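Local atomic coordinates of NADH kinase POS5, mitochondrial (Saccharomyces cerevisiae, PDB entry 3AFO), a protein that phosphorylates NADH, and with a twofold lower preference NAD(+), using ATP, and is a key source of the cellular reductant NADPH. Residues D116-G122 with P141-L147; P155-E160 with C356-T360; V295-V299 with D310-G314. All coordinates share one frame; numbering follows the deposited sequence. Where two conformers were deposited one is given.

Contact 1. Residues D116-G122 with P141-L147; sequences DLLVTLG and PVLAFAL
Phe145 and Val119 meet on one face of a two-strand parallel ladder, where CG1 of the valine lies at the ring edge, near its plane, 4.0 Å from Phe145 CD2. Leu121 reaches the same ring atom with CD2 (3.9 Å) but obliquely; its chi1 of -56° swings CG beside its own backbone N, and the leucine runs alongside the phenylalanine, both pointing the same way. Its CB meets Leu147 CD1 at 3.7 Å. Further back along this face, Val119 CG2 lies beside Leu143 CB. At the start of the pair, the Leu117 side chain crosses the Pro141 ring at about a right angle, CD1 meeting CB. Strands 117-122 and 142-146, with helix 124-132 between them, form a beta-alpha-beta unit of the Rossmann-like N-terminal domain, and six backbone hydrogen bonds run from Leu118 N to Pro141 O at one end to Leu147 N to Gly122 O at the other. On the opposite face lie Leu118, Val142, Thr120 and Ala144, all but the valine touching that helix. Here Leu118 CD2 rests against Val142 CG2 at 4.0 Å, the two chains side by side. With chi1 of 60°, Thr120 holds OG1 between its backbone N and carbonyl carbon, 3.4 Å from Ala144 CB. This hydroxyl is hydrogen-bonded to a water 2.7 Å from OG1, which donates to Phe145 O and so ties the side chain to the neighbouring strand.

Contact 2. Residues P155-E160 with C356-T360; sequences PFDFKE and CVAKT
Apolar contact centres on Phe156, whose ring end pushes into the bend of 357-359. Val357 CG1 approaches the ring at CE2, 3.7 Å away, the two side chains crossing at about a right angle. Lys359 CB comes obliquely to within 3.7 Å of Phe156 CE1, and the lysine slides past the phenylalanine in the opposite direction. Chi1 of -57° on Phe156 places the ring beside its own backbone N and lets its far end come closer to 356-360 than its CB does. Polar backbone atoms also border this apolar patch: Ala358 O lies near the ring plane at the edge, 3.5 Å from Phe156 CZ, and Pro155 CG packs on Val357 O at the same separation.

The charged contact is looser. Lys359 is fully extended, passing Pro155 O with CD and ending in a long salt bridge from NZ to Glu160 OE2 (3.7 Å). That same OE2 accepts a hydrogen bond from Asp157 N (3.0 Å) on its anti side, 19° out of the carboxylate plane, which helps hold the carboxylate near the lysine. Asp157 OD1 in turn accepts from Lys159 N in an Asx turn that helps shape the short 3-10 segment.

Cys356 and Val357 lie on strand 354-357, which pairs with strand 174-186 of the antiparallel sheet, so the contact brings the late chain against strand 156-157. Strand 156-157 edges the parallel sheet beside strand 142-146, while helix 161-169, for which Glu160 is the N-cap residue, touches Phe156 through Val164 and Val357 through Val168; helix 363-370 follows the lysine, with Asp363 touching Pro155.

Contact 3. Residues V295-V299 with D310-G314; sequences VNSVV and DLDVG
A classic beta bulge opens the pairing of strands 299-303 and 306-311, with Val298 and Val299 together facing Leu311. The regular side of the bulge is a bond of 2.7 Å from Leu311 N to Val299 O, nearly straight at 172°; the other side, from Val298 N to Leu311 O, is weak and strongly bent. Before the bulge, the chain from Val295 to Ser297 continues past Asp312 and Val313 without regular strand geometry, and Val313 N bonds to Val295 O at 3.0 Å.

Asp312 supplies the side-chain part of this junction. Its OD1 receives Ser297 N at 3.0 Å, nearly along its own C-O axis, while the carboxylate stacks on the amide of Asn296 with the planes 16° apart and Asn296 CG 3.5 Å from Asp312 OD1. Chi1 of -46° puts the Asp312 carboxylate beside its backbone N, turned toward the loop. Replacing Asp312 with an alanine would probably leave Ser297 N without its acceptor and the Asn296 amide without the flat group it stacks on, setting this part of the loop freer to move.

In this antiparallel sheet of the C-terminal domain, 306-311 is an outermost strand within this chain, and both Val299 and Leu311 pack on Leu204 of the strand 201-205. Val313 CG2 meets two valines of the loop, Val295 CB at 3.9 Å and Val298 CG2. On strand 306-311, Asp310 OD1 forms a salt bridge with Lys300, whereas OD2 accepts from a water that is also hydrogen-bonded to Ser297 OG.

In the fold
Along the chain contact 1 closes before contact 2 opens, and contact 3 is nested in the loop that contact 2 closes. The centres of contacts 1 and 2 are about 9 Å apart: strands 142-146 and 156-157 are consecutive in the chain and adjacent in the parallel sheet, with Ala146 N probably hydrogen-bonded to Phe156 O. Val357 N probably bonds to Val142 O as well, bringing the returning C-terminal chain onto the N-terminal domain. Contact 3 belongs to a separate antiparallel sheet of the C-terminal domain, its centre about 36 Å from contact 1's and about 42 Å from contact 2's. The chain thus leaves the N-terminal domain, builds the C-terminal one and comes back, joining both.

Contact 1. Residues D116-G122 with P141-L147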
ATOM      1  N   ASP A 116      -3.072   8.403 -43.015  1.00 24.96           N
ATOM      2  CA  ASP A 116      -3.219   9.755 -42.460  1.00 25.12           C
ATOM      3  C   ASP A 116      -3.800   9.705 -41.041  1.00 24.93           C
ATOM      4  O   ASP A 116      -3.513  10.566 -40.202  1.00 24.13           O
ATOM      5  CB  ASP A 116      -4.152  10.628 -43.316  1.00 25.61           C
ATOM      6  CG  ASP A 116      -3.731  10.712 -44.797  1.00 28.04           C
ATOM      7  OD1 ASP A 116      -2.572  10.356 -45.134  1.00 28.27           O
ATOM      8  OD2 ASP A 116      -4.587  11.144 -45.611  1.00 29.12           O
ATOM      9  N   LEU A 117      -4.649   8.705 -40.797  1.00 24.61           N
ATOM     10  CA  LEU A 117      -5.411   8.618 -39.562  1.00 24.00           C
ATOM     11  C   LEU A 117      -5.673   7.162 -39.213  1.00 24.13           C
ATOM     12  O   LEU A 117      -6.098   6.377 -40.067  1.00 24.10           O
ATOM     13  CB  LEU A 117      -6.741   9.369 -39.702  1.00 24.04           C
ATOM     14  CG  LEU A 117      -7.727   9.374 -38.525  1.00 23.13           C
ATOM     15  CD1 LEU A 117      -7.310  10.384 -37.479  1.00 21.17           C
ATOM     16  CD2 LEU A 117      -9.147   9.672 -39.004  1.00 21.05           C
ATOM     17  N   LEU A 118      -5.399   6.814 -37.958  1.00 23.69           N
ATOM     18  CA  LEU A 118      -5.730   5.513 -37.405  1.00 23.30           C
ATOM     19  C   LEU A 118      -7.062   5.614 -36.661  1.00 22.99           C
ATOM     20  O   LEU A 118      -7.210   6.448 -35.774  1.00 22.83           O
ATOM     21  CB  LEU A 118      -4.608   5.008 -36.469  1.00 23.50           C
ATOM     22  CG  LEU A 118      -4.897   3.777 -35.581  1.00 23.62           C
ATOM     23  CD1 LEU A 118      -5.175   2.520 -36.408  1.00 23.54           C
ATOM     24  CD2 LEU A 118      -3.772   3.517 -34.561  1.00 23.85           C
ATOM     25  N   VAL A 119      -8.024   4.770 -37.047  1.00 22.54           N
ATOM     26  CA  VAL A 119      -9.310   4.676 -36.369  1.00 22.12           C
ATOM     27  C   VAL A 119      -9.420   3.276 -35.756  1.00 21.89           C
ATOM     28  O   VAL A 119      -9.290   2.280 -36.456  1.00 22.34           O
ATOM     29  CB  VAL A 119     -10.504   4.918 -37.334  1.00 22.51           C
ATOM     30  CG1 VAL A 119     -11.828   4.635 -36.628  1.00 22.96           C
ATOM     31  CG2 VAL A 119     -10.500   6.371 -37.879  1.00 22.35           C
ATOM     32  N   THR A 120      -9.644   3.214 -34.445  1.00 21.40           N
ATOM     33  CA  THR A 120      -9.769   1.936 -33.741  1.00 21.19           C
ATOM     34  C   THR A 120     -11.214   1.684 -33.277  1.00 21.00           C
ATOM     35  O   THR A 120     -11.899   2.588 -32.801  1.00 21.09           O
ATOM     36  CB  THR A 120      -8.797   1.845 -32.532  1.00 21.47           C
ATOM     37  OG1 THR A 120      -9.095   2.902 -31.628  1.00 21.64           O
ATOM     38  CG2 THR A 120      -7.337   1.986 -32.992  1.00 20.19           C
ATOM     39  N   LEU A 121     -11.660   0.446 -33.440  1.00 20.70           N
ATOM     40  CA  LEU A 121     -12.998   0.040 -33.053  1.00 21.30           C
ATOM     41  C   LEU A 121     -12.900  -1.139 -32.072  1.00 21.31           C
ATOM     42  O   LEU A 121     -12.693  -2.282 -32.470  1.00 21.26           O
ATOM     43  CB  LEU A 121     -13.812  -0.338 -34.302  1.00 21.02           C
ATOM     44  CG  LEU A 121     -13.931   0.722 -35.401  1.00 20.89           C
ATOM     45  CD1 LEU A 121     -14.495   0.102 -36.652  1.00 22.66           C
ATOM     46  CD2 LEU A 121     -14.778   1.920 -34.982  1.00 19.98           C
ATOM     47  N   GLY A 122     -13.012  -0.846 -30.781  1.00 21.65           N
ATOM     48  CA  GLY A 122     -12.842  -1.888 -29.776  1.00 22.28           C
ATOM     49  C   GLY A 122     -12.515  -1.340 -28.408  1.00 22.18           C
ATOM     50  O   GLY A 122     -13.252  -0.513 -27.873  1.00 22.18           O
ATOM     51  N   PRO A 141      -2.379  10.505 -36.153  1.00 24.63           N
ATOM     52  CA  PRO A 141      -3.383  10.769 -35.123  1.00 24.00           C
ATOM     53  C   PRO A 141      -4.300   9.563 -34.937  1.00 23.66           C
ATOM     54  O   PRO A 141      -4.559   8.826 -35.900  1.00 23.29           O
ATOM     55  CB  PRO A 141      -4.173  11.942 -35.701  1.00 24.67           C
ATOM     56  CG  PRO A 141      -3.247  12.586 -36.674  1.00 24.67           C
ATOM     57  CD  PRO A 141      -2.381  11.531 -37.213  1.00 24.56           C
ATOM     58  N   VAL A 142      -4.773   9.362 -33.708  1.00 22.89           N
ATOM     59  CA  VAL A 142      -5.561   8.173 -33.356  1.00 22.60           C
ATOM     60  C   VAL A 142      -6.971   8.553 -32.917  1.00 22.09           C
ATOM     61  O   VAL A 142      -7.156   9.319 -31.965  1.00 22.07           O
ATOM     62  CB  VAL A 142      -4.876   7.344 -32.232  1.00 23.29           C
ATOM     63  CG1 VAL A 142      -5.676   6.068 -31.924  1.00 22.39           C
ATOM     64  CG2 VAL A 142      -3.441   6.989 -32.618  1.00 22.65           C
ATOM     65  N   LEU A 143      -7.959   8.015 -33.624  1.00 21.76           N
ATOM     66  CA  LEU A 143      -9.367   8.251 -33.323  1.00 21.59           C
ATOM     67  C   LEU A 143      -9.947   6.952 -32.801  1.00 21.40           C
ATOM     68  O   LEU A 143     -10.034   5.967 -33.532  1.00 20.32           O
ATOM     69  CB  LEU A 143     -10.143   8.703 -34.580  1.00 21.50           C
ATOM     70  CG  LEU A 143     -11.644   8.987 -34.388  1.00 21.90           C
ATOM     71  CD1 LEU A 143     -11.897   9.944 -33.235  1.00 21.60           C
ATOM     72  CD2 LEU A 143     -12.334   9.487 -35.682  1.00 20.76           C
ATOM     73  N   ALA A 144     -10.337   6.963 -31.526  1.00 21.14           N
ATOM     74  CA  ALA A 144     -10.626   5.729 -30.824  1.00 21.73           C
ATOM     75  C   ALA A 144     -12.094   5.653 -30.392  1.00 22.09           C
ATOM     76  O   ALA A 144     -12.576   6.502 -29.635  1.00 21.89           O
ATOM     77  CB  ALA A 144      -9.683   5.578 -29.624  1.00 21.68           C
ATOM     78  N   PHE A 145     -12.796   4.641 -30.893  1.00 23.13           N
ATOM     79  CA  PHE A 145     -14.198   4.412 -30.529  1.00 24.33           C
ATOM     80  C   PHE A 145     -14.351   3.156 -29.693  1.00 25.38           C
ATOM     81  O   PHE A 145     -13.869   2.092 -30.068  1.00 25.63           O
ATOM     82  CB  PHE A 145     -15.076   4.265 -31.776  1.00 24.21           C
ATOM     83  CG  PHE A 145     -15.190   5.520 -32.596  1.00 23.98           C
ATOM     84  CD1 PHE A 145     -16.003   6.565 -32.182  1.00 24.11           C
ATOM     85  CD2 PHE A 145     -14.510   5.633 -33.808  1.00 23.62           C
ATOM     86  CE1 PHE A 145     -16.124   7.726 -32.955  1.00 24.73           C
ATOM     87  CE2 PHE A 145     -14.628   6.778 -34.583  1.00 23.68           C
ATOM     88  CZ  PHE A 145     -15.431   7.829 -34.156  1.00 23.14           C
ATOM     89  N   ALA A 146     -15.054   3.287 -28.574  1.00 27.16           N
ATOM     90  CA  ALA A 146     -15.270   2.180 -27.640  1.00 28.47           C
ATOM     91  C   ALA A 146     -16.443   1.296 -28.050  1.00 29.74           C
ATOM     92  O   ALA A 146     -17.592   1.755 -28.123  1.00 30.58           O
ATOM     93  CB  ALA A 146     -15.487   2.721 -26.246  1.00 28.42           C
ATOM     94  N   LEU A 147     -16.147   0.032 -28.323  1.00 30.43           N
ATOM     95  CA  LEU A 147     -17.177  -0.958 -28.597  1.00 31.97           C
ATOM     96  C   LEU A 147     -16.962  -2.156 -27.699  1.00 32.31           C
ATOM     97  O   LEU A 147     -15.826  -2.474 -27.359  1.00 33.06           O
ATOM     98  CB  LEU A 147     -17.143  -1.394 -30.061  1.00 31.97           C
ATOM     99  CG  LEU A 147     -17.760  -0.351 -30.998  1.00 32.93           C
ATOM    100  CD1 LEU A 147     -16.858  -0.090 -32.176  1.00 33.22           C
ATOM    101  CD2 LEU A 147     -19.178  -0.740 -31.425  1.00 31.81           C
TER
HETATM  102  O   HOH W   1     -10.772   1.897 -29.749  1.00 20.10           O

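Contact 2. Residues P155-E160 with C356-T360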
ATOM      1  N   PRO A 155     -11.980   7.475 -25.992  1.00 23.91           N
ATOM      2  CA  PRO A 155     -12.854   8.491 -25.406  1.00 24.30           C
ATOM      3  C   PRO A 155     -14.269   8.582 -26.012  1.00 24.63           C
ATOM      4  O   PRO A 155     -15.120   9.253 -25.432  1.00 24.46           O
ATOM      5  CB  PRO A 155     -12.100   9.810 -25.677  1.00 24.21           C
ATOM      6  CG  PRO A 155     -10.780   9.419 -26.297  1.00 23.66           C
ATOM      7  CD  PRO A 155     -11.018   8.087 -26.923  1.00 23.74           C
ATOM      8  N   PHE A 156     -14.505   7.942 -27.158  1.00 25.11           N
ATOM      9  CA  PHE A 156     -15.775   8.098 -27.879  1.00 26.01           C
ATOM     10  C   PHE A 156     -16.592   6.830 -27.959  1.00 26.93           C
ATOM     11  O   PHE A 156     -16.070   5.746 -28.226  1.00 26.46           O
ATOM     12  CB  PHE A 156     -15.534   8.601 -29.315  1.00 25.75           C
ATOM     13  CG  PHE A 156     -14.772   9.887 -29.383  1.00 25.14           C
ATOM     14  CD1 PHE A 156     -15.404  11.090 -29.112  1.00 24.15           C
ATOM     15  CD2 PHE A 156     -13.411   9.890 -29.683  1.00 22.84           C
ATOM     16  CE1 PHE A 156     -14.694  12.289 -29.145  1.00 23.56           C
ATOM     17  CE2 PHE A 156     -12.698  11.077 -29.713  1.00 22.85           C
ATOM     18  CZ  PHE A 156     -13.345  12.277 -29.453  1.00 23.01           C
ATOM     19  N   ASP A 157     -17.891   6.993 -27.750  1.00 28.68           N
ATOM     20  CA  ASP A 157     -18.875   5.968 -28.058  1.00 29.96           C
ATOM     21  C   ASP A 157     -18.973   5.905 -29.576  1.00 29.97           C
ATOM     22  O   ASP A 157     -19.036   6.939 -30.220  1.00 29.89           O
ATOM     23  CB  ASP A 157     -20.227   6.407 -27.486  1.00 30.75           C
ATOM     24  CG  ASP A 157     -21.250   5.284 -27.448  1.00 33.62           C
ATOM     25  OD1 ASP A 157     -21.332   4.474 -28.407  1.00 36.45           O
ATOM     26  OD2 ASP A 157     -22.000   5.227 -26.449  1.00 37.65           O
ATOM     27  N   PHE A 158     -19.009   4.701 -30.142  1.00 30.61           N
ATOM     28  CA  PHE A 158     -19.147   4.554 -31.601  1.00 31.34           C
ATOM     29  C   PHE A 158     -20.397   5.230 -32.182  1.00 31.92           C
ATOM     30  O   PHE A 158     -20.398   5.617 -33.354  1.00 31.92           O
ATOM     31  CB  PHE A 158     -19.067   3.088 -32.055  1.00 30.94           C
ATOM     32  CG  PHE A 158     -19.278   2.907 -33.551  1.00 30.54           C
ATOM     33  CD1 PHE A 158     -18.276   3.257 -34.455  1.00 29.66           C
ATOM     34  CD2 PHE A 158     -20.493   2.426 -34.049  1.00 29.57           C
ATOM     35  CE1 PHE A 158     -18.470   3.112 -35.842  1.00 29.49           C
ATOM     36  CE2 PHE A 158     -20.700   2.286 -35.427  1.00 29.00           C
ATOM     37  CZ  PHE A 158     -19.681   2.633 -36.327  1.00 27.90           C
ATOM     38  N   LYS A 159     -21.441   5.348 -31.359  0.50 32.24           N
ATOM     39  CA  LYS A 159     -22.677   6.049 -31.719  0.50 32.68           C
ATOM     40  C   LYS A 159     -22.413   7.460 -32.221  0.50 32.83           C
ATOM     41  O   LYS A 159     -23.138   7.962 -33.084  0.50 32.93           O
ATOM     42  CB  LYS A 159     -23.631   6.122 -30.520  0.50 32.73           C
ATOM     43  CG  LYS A 159     -24.714   5.051 -30.487  0.50 33.47           C
ATOM     44  CD  LYS A 159     -24.199   3.721 -29.969  0.50 33.54           C
ATOM     45  CE  LYS A 159     -25.349   2.865 -29.456  0.50 34.14           C
ATOM     46  NZ  LYS A 159     -24.902   1.496 -29.043  0.50 33.44           N
ATOM     47  N   GLU A 160     -21.373   8.091 -31.676  1.00 32.85           N
ATOM     48  CA  GLU A 160     -21.038   9.479 -31.997  1.00 33.19           C
ATOM     49  C   GLU A 160     -20.198   9.609 -33.276  1.00 32.47           C
ATOM     50  O   GLU A 160     -19.718  10.697 -33.574  1.00 32.24           O
ATOM     51  CB  GLU A 160     -20.256  10.153 -30.854  1.00 33.68           C
ATOM     52  CG  GLU A 160     -20.518   9.665 -29.420  1.00 36.01           C
ATOM     53  CD  GLU A 160     -19.643  10.408 -28.398  1.00 38.09           C
ATOM     54  OE1 GLU A 160     -19.638  11.662 -28.421  1.00 41.33           O
ATOM     55  OE2 GLU A 160     -18.959   9.751 -27.583  1.00 37.37           O
ATOM     56  N   CYS A 356      -3.781  11.394 -29.572  1.00 23.92           N
ATOM     57  CA  CYS A 356      -5.095  10.789 -29.486  1.00 23.53           C
ATOM     58  C   CYS A 356      -6.135  11.889 -29.455  1.00 23.42           C
ATOM     59  O   CYS A 356      -6.097  12.756 -28.583  1.00 22.87           O
ATOM     60  CB  CYS A 356      -5.205   9.915 -28.228  1.00 23.58           C
ATOM     61  SG  CYS A 356      -3.986   8.602 -28.155  1.00 24.51           S
ATOM     62  N   VAL A 357      -7.038  11.866 -30.433  1.00 23.12           N
ATOM     63  CA  VAL A 357      -8.203  12.748 -30.445  1.00 23.29           C
ATOM     64  C   VAL A 357      -8.916  12.658 -29.097  1.00 23.55           C
ATOM     65  O   VAL A 357      -9.245  11.561 -28.637  1.00 22.96           O
ATOM     66  CB  VAL A 357      -9.183  12.367 -31.579  1.00 22.96           C
ATOM     67  CG1 VAL A 357     -10.396  13.306 -31.608  1.00 23.32           C
ATOM     68  CG2 VAL A 357      -8.466  12.396 -32.920  1.00 23.39           C
ATOM     69  N   ALA A 358      -9.138  13.822 -28.492  1.00 24.46           N
ATOM     70  CA  ALA A 358      -9.805  13.955 -27.200  1.00 26.18           C
ATOM     71  C   ALA A 358     -11.247  14.442 -27.353  1.00 27.63           C
ATOM     72  O   ALA A 358     -11.584  15.135 -28.321  1.00 27.10           O
ATOM     73  CB  ALA A 358      -9.023  14.919 -26.320  1.00 25.77           C
ATOM     74  N   LYS A 359     -12.084  14.106 -26.372  1.00 29.21           N
ATOM     75  CA  LYS A 359     -13.497  14.492 -26.381  1.00 31.07           C
ATOM     76  C   LYS A 359     -13.759  15.865 -25.750  1.00 32.31           C
ATOM     77  O   LYS A 359     -14.471  16.693 -26.322  1.00 32.70           O
ATOM     78  CB  LYS A 359     -14.341  13.426 -25.684  1.00 31.28           C
ATOM     79  CG  LYS A 359     -15.846  13.671 -25.784  1.00 32.03           C
ATOM     80  CD  LYS A 359     -16.623  12.486 -25.268  1.00 34.09           C
ATOM     81  CE  LYS A 359     -18.109  12.796 -25.256  1.00 35.49           C
ATOM     82  NZ  LYS A 359     -18.854  11.761 -24.509  1.00 36.43           N
ATOM     83  N   THR A 360     -13.197  16.088 -24.564  1.00 33.27           N
ATOM     84  CA  THR A 360     -13.329  17.349 -23.836  1.00 34.20           C
ATOM     85  C   THR A 360     -11.932  17.756 -23.398  1.00 34.31           C
ATOM     86  O   THR A 360     -10.972  17.021 -23.632  1.00 34.57           O
ATOM     87  CB  THR A 360     -14.221  17.198 -22.556  1.00 34.45           C
ATOM     88  OG1 THR A 360     -13.587  16.307 -21.618  1.00 34.83           O
ATOM     89  CG2 THR A 360     -15.603  16.662 -22.901  1.00 34.99           C
TER

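Contact 3. Residues V295-V299 with D310-G314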
ATOM      1  N   VAL A 295      18.295 -21.891 -15.902  1.00 54.49           N
ATOM      2  CA  VAL A 295      18.735 -20.523 -16.200  1.00 52.91           C
ATOM      3  C   VAL A 295      18.115 -19.996 -17.503  1.00 51.68           C
ATOM      4  O   VAL A 295      18.305 -18.837 -17.877  1.00 51.33           O
ATOM      5  CB  VAL A 295      20.288 -20.400 -16.224  1.00 53.02           C
ATOM      6  CG1 VAL A 295      20.847 -20.418 -14.802  1.00 52.73           C
ATOM      7  CG2 VAL A 295      20.920 -21.504 -17.083  1.00 53.13           C
ATOM      8  N   ASN A 296      17.363 -20.857 -18.184  1.00 50.27           N
ATOM      9  CA  ASN A 296      16.689 -20.479 -19.427  1.00 48.76           C
ATOM     10  C   ASN A 296      15.193 -20.267 -19.230  1.00 47.12           C
ATOM     11  O   ASN A 296      14.583 -20.900 -18.363  1.00 47.25           O
ATOM     12  CB  ASN A 296      16.947 -21.520 -20.523  1.00 49.10           C
ATOM     13  CG  ASN A 296      18.232 -21.247 -21.307  1.00 50.11           C
ATOM     14  OD1 ASN A 296      18.257 -21.367 -22.533  1.00 50.99           O
ATOM     15  ND2 ASN A 296      19.302 -20.872 -20.601  1.00 51.28           N
ATOM     16  N   SER A 297      14.614 -19.371 -20.031  1.00 45.02           N
ATOM     17  CA  SER A 297      13.174 -19.064 -19.989  1.00 43.17           C
ATOM     18  C   SER A 297      12.697 -18.691 -18.587  1.00 41.49           C
ATOM     19  O   SER A 297      11.551 -18.955 -18.218  1.00 41.94           O
ATOM     20  CB  SER A 297      12.347 -20.243 -20.526  1.00 43.07           C
ATOM     21  OG  SER A 297      12.626 -20.484 -21.892  1.00 43.66           O
ATOM     22  N   VAL A 298      13.579 -18.076 -17.807  1.00 39.39           N
ATOM     23  CA  VAL A 298      13.262 -17.767 -16.412  1.00 36.82           C
ATOM     24  C   VAL A 298      12.347 -16.543 -16.275  1.00 34.84           C
ATOM     25  O   VAL A 298      11.687 -16.365 -15.234  1.00 34.98           O
ATOM     26  CB  VAL A 298      14.535 -17.647 -15.522  1.00 37.14           C
ATOM     27  CG1 VAL A 298      15.263 -18.983 -15.470  1.00 37.66           C
ATOM     28  CG2 VAL A 298      15.477 -16.531 -16.019  1.00 37.45           C
ATOM     29  N   VAL A 299      12.311 -15.721 -17.329  0.50 33.18           N
ATOM     30  CA  VAL A 299      11.514 -14.494 -17.346  0.50 31.23           C
ATOM     31  C   VAL A 299      10.871 -14.241 -18.708  0.50 30.01           C
ATOM     32  O   VAL A 299      11.498 -14.442 -19.748  0.50 29.78           O
ATOM     33  CB  VAL A 299      12.366 -13.256 -17.006  0.50 31.32           C
ATOM     34  CG1 VAL A 299      11.463 -12.087 -16.671  0.50 30.71           C
ATOM     35  CG2 VAL A 299      13.309 -13.545 -15.850  0.50 31.68           C
ATOM     36  N   ASP A 310      10.727 -15.309 -24.207  1.00 35.42           N
ATOM     37  CA  ASP A 310      11.259 -15.732 -22.940  1.00 35.19           C
ATOM     38  C   ASP A 310      12.717 -15.332 -22.941  1.00 34.47           C
ATOM     39  O   ASP A 310      13.390 -15.405 -23.977  1.00 34.77           O
ATOM     40  CB  ASP A 310      11.043 -17.223 -22.760  1.00 35.73           C
ATOM     41  CG  ASP A 310       9.574 -17.571 -22.759  1.00 37.73           C
ATOM     42  OD1 ASP A 310       8.763 -16.618 -22.771  1.00 39.52           O
ATOM     43  OD2 ASP A 310       9.223 -18.766 -22.751  1.00 39.77           O
ATOM     44  N   LEU A 311      13.173 -14.834 -21.798  1.00 33.09           N
ATOM     45  CA  LEU A 311      14.540 -14.370 -21.646  1.00 31.58           C
ATOM     46  C   LEU A 311      15.304 -15.300 -20.726  1.00 30.99           C
ATOM     47  O   LEU A 311      14.716 -15.991 -19.883  1.00 30.90           O
ATOM     48  CB  LEU A 311      14.591 -12.932 -21.108  1.00 31.31           C
ATOM     49  CG  LEU A 311      13.921 -11.796 -21.888  1.00 30.83           C
ATOM     50  CD1 LEU A 311      14.319 -10.439 -21.285  1.00 29.56           C
ATOM     51  CD2 LEU A 311      14.238 -11.847 -23.382  1.00 29.01           C
ATOM     52  N   ASP A 312      16.620 -15.306 -20.909  1.00 30.24           N
ATOM     53  CA  ASP A 312      17.539 -16.138 -20.146  1.00 29.93           C
ATOM     54  C   ASP A 312      18.394 -15.272 -19.228  1.00 29.26           C
ATOM     55  O   ASP A 312      18.552 -14.073 -19.456  1.00 29.15           O
ATOM     56  CB  ASP A 312      18.449 -16.933 -21.103  1.00 29.95           C
ATOM     57  CG  ASP A 312      17.671 -17.590 -22.243  1.00 31.58           C
ATOM     58  OD1 ASP A 312      16.613 -18.198 -21.975  1.00 33.20           O
ATOM     59  OD2 ASP A 312      18.107 -17.489 -23.406  1.00 33.97           O
ATOM     60  N   VAL A 313      18.940 -15.894 -18.190  1.00 28.90           N
ATOM     61  CA  VAL A 313      19.941 -15.260 -17.338  1.00 28.76           C
ATOM     62  C   VAL A 313      21.048 -14.678 -18.216  1.00 28.43           C
ATOM     63  O   VAL A 313      21.595 -15.375 -19.078  1.00 28.00           O
ATOM     64  CB  VAL A 313      20.522 -16.285 -16.327  1.00 29.21           C
ATOM     65  CG1 VAL A 313      21.770 -15.744 -15.635  1.00 29.50           C
ATOM     66  CG2 VAL A 313      19.465 -16.681 -15.304  1.00 29.12           C
ATOM     67  N   GLY A 314      21.348 -13.395 -18.009  1.00 27.61           N
ATOM     68  CA  GLY A 314      22.357 -12.691 -18.783  1.00 26.74           C
ATOM     69  C   GLY A 314      21.819 -11.748 -19.845  1.00 26.38           C
ATOM     70  O   GLY A 314      22.532 -10.840 -20.274  1.00 26.85           O
TER
HETATM   71  O   HOH W   2      10.682 -20.382 -23.949  1.00 45.38           O